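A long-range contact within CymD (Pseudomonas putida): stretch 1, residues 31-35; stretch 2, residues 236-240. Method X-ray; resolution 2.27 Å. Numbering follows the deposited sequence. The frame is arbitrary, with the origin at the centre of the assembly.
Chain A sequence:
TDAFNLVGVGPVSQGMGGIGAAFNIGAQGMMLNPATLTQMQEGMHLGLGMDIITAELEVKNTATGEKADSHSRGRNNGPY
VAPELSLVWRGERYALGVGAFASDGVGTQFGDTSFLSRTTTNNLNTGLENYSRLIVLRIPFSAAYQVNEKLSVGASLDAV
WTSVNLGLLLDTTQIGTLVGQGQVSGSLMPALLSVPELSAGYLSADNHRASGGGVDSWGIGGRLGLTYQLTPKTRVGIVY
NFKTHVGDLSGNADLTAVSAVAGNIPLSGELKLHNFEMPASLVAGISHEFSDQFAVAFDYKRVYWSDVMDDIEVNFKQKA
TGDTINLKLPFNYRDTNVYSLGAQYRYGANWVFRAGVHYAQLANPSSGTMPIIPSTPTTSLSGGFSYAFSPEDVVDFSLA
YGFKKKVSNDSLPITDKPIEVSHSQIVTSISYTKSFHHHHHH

Stretch 1 31-35: MLNPA
Stretch 2 (236-240) VGIVY

No hydrogen bond joins these two stretches, although one of them is a β-strand and an asparagine lies against it. The loop of residues 31-35 meets the strand of residues 236-240 across at least 204 positions of sequence by packing alone, and the two together bury a modest 180 Å².

The strand is extended throughout, with phi/psi running from -119/146 at Val236 through -140/146, -143/133 and -140/134 to -105/124 at Tyr240. Its side chains therefore alternate: CA-to-CB points toward the loop at Val239 and away from it at Ile238 and Tyr240. Val236 (chi1 p, 61°) and Tyr240 (chi1 t, -173°; chi2 76°) lie outside the contact. The loop is irregular. Met31 (-108/7; chi1, chi2 and chi3 all m) makes no contact, Leu32 turns the chain at -126/-92, Asn33 is more open at -116/101, and Pro34 and Ala35 enter a 3-10 segment at -62/-17 and -61/-24. The stretches run in roughly opposing directions, their register marked by Asn33 CA and Val239 CA, 5.5 Å apart.

Val239, rotamer p (chi1 58°), is the centre of the contact, meeting three successive loop residues. Branching at CB gives it two methyls, both near the Leu32 carbonyl: Val239 CG2 lies 3.2 Å and Val239 CG1 3.6 Å from Leu32 O. Val239 CG2 is also 4.3 Å from Pro34 CD, an apolar contact with the C-gamma endo ring, and Val239 CG1 is 4.4 Å from Leu32 CD2. Leu32 begins with CB pointing away, yet with chi1 t (-153°) and chi2 at 145°, between wells, the end of its side chain comes nearer to the strand. Val239 CB packs 3.9 Å from Asn33 CB, so the aliphatic base of the asparagine serves as an apolar surface.

CA-to-CB of Asn33 points toward the strand, with chi1 t (-178°) and chi2 7°. Its amide has two polar ends to satisfy in a buried site. Asn33 OD1 accepts a hydrogen bond from Ala35 N (3.1 Å, 153° at the hydrogen), tying the asparagine to the 3-10 segment, while Asn33 ND2 is hydrogen-bonded elsewhere in the structure. Asn33 ND2 passes 3.8 Å from Ile238 O and 4.2 Å from Gly237 CA. Glycine suits this place: an ideal CB on Gly237 would point toward the loop and lie 3.4 Å from Asn33 ND2, crowding the amide.

CA-to-CB of Ile238 (chi1 t, chi2 p) points away, and the residue contributes through its carbonyl. Ala35 CB, though directed toward the strand, stays 6.0 Å from Ile238 O, its nearest strand atom.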

# COMPACT_ATOMS: atom_id res chain seq x y z
N MET A 31 -2.49 -8.83 -7.37
CA MET A 31 -1.73 -7.75 -6.77
C MET A 31 -0.42 -8.22 -6.17
O MET A 31 0.24 -7.44 -5.49
CB MET A 31 -2.56 -7.05 -5.68
CG MET A 31 -3.76 -6.28 -6.21
SD MET A 31 -3.32 -4.87 -7.27
CE MET A 31 -2.04 -4.12 -6.31
N LEU A 32 -0.04 -9.48 -6.38
CA LEU A 32 1.25 -9.94 -5.89
C LEU A 32 2.00 -10.55 -7.05
O LEU A 32 2.69 -9.84 -7.81
CB LEU A 32 1.11 -10.93 -4.73
CG LEU A 32 2.34 -10.89 -3.81
CD1 LEU A 32 1.93 -11.13 -2.37
CD2 LEU A 32 3.44 -11.87 -4.23
N ASN A 33 1.85 -11.86 -7.24
CA ASN A 33 2.40 -12.51 -8.43
C ASN A 33 1.22 -13.05 -9.21
O ASN A 33 0.65 -14.11 -8.86
CB ASN A 33 3.41 -13.60 -8.09
CG ASN A 33 4.02 -14.25 -9.35
OD1 ASN A 33 3.79 -13.80 -10.49
ND2 ASN A 33 4.80 -15.31 -9.14
N PRO A 34 0.79 -12.36 -10.27
CA PRO A 34 -0.36 -12.84 -11.04
C PRO A 34 -0.15 -14.20 -11.69
O PRO A 34 -1.13 -14.85 -12.06
CB PRO A 34 -0.57 -11.73 -12.09
CG PRO A 34 0.63 -10.85 -12.00
CD PRO A 34 1.22 -11.01 -10.65
N ALA A 35 1.10 -14.68 -11.81
CA ALA A 35 1.29 -16.03 -12.34
C ALA A 35 0.62 -17.07 -11.46
O ALA A 35 0.24 -18.14 -11.95
CB ALA A 35 2.78 -16.35 -12.48
N VAL A 236 8.75 -22.38 -7.38
CA VAL A 236 9.46 -21.13 -7.15
C VAL A 236 8.76 -20.04 -7.96
O VAL A 236 8.19 -20.30 -9.03
CB VAL A 236 10.96 -21.26 -7.50
CG1 VAL A 236 11.17 -21.62 -8.95
CG2 VAL A 236 11.70 -19.99 -7.17
N GLY A 237 8.74 -18.83 -7.42
CA GLY A 237 8.03 -17.72 -8.04
C GLY A 237 8.82 -16.43 -7.93
O GLY A 237 9.53 -16.18 -6.95
N ILE A 238 8.68 -15.60 -8.96
CA ILE A 238 9.39 -14.32 -9.02
C ILE A 238 8.47 -13.30 -9.67
O ILE A 238 7.85 -13.59 -10.70
CB ILE A 238 10.73 -14.43 -9.79
CG1 ILE A 238 11.42 -13.08 -9.92
CG2 ILE A 238 10.54 -14.91 -11.19
CD1 ILE A 238 12.07 -12.62 -8.68
N VAL A 239 8.36 -12.12 -9.06
CA VAL A 239 7.54 -11.06 -9.64
C VAL A 239 8.24 -9.73 -9.46
O VAL A 239 8.74 -9.41 -8.38
CB VAL A 239 6.10 -11.02 -9.06
CG1 VAL A 239 6.12 -10.83 -7.55
CG2 VAL A 239 5.30 -9.91 -9.73
N TYR A 240 8.27 -8.95 -10.54
CA TYR A 240 8.74 -7.57 -10.51
C TYR A 240 7.56 -6.62 -10.57
O TYR A 240 6.75 -6.66 -11.51
CB TYR A 240 9.71 -7.30 -11.65
CG TYR A 240 10.36 -5.94 -11.57
CD1 TYR A 240 11.39 -5.69 -10.66
CD2 TYR A 240 9.95 -4.90 -12.40
CE1 TYR A 240 12.00 -4.44 -10.59
CE2 TYR A 240 10.56 -3.65 -12.34
CZ TYR A 240 11.58 -3.42 -11.44
OH TYR A 240 12.15 -2.18 -11.41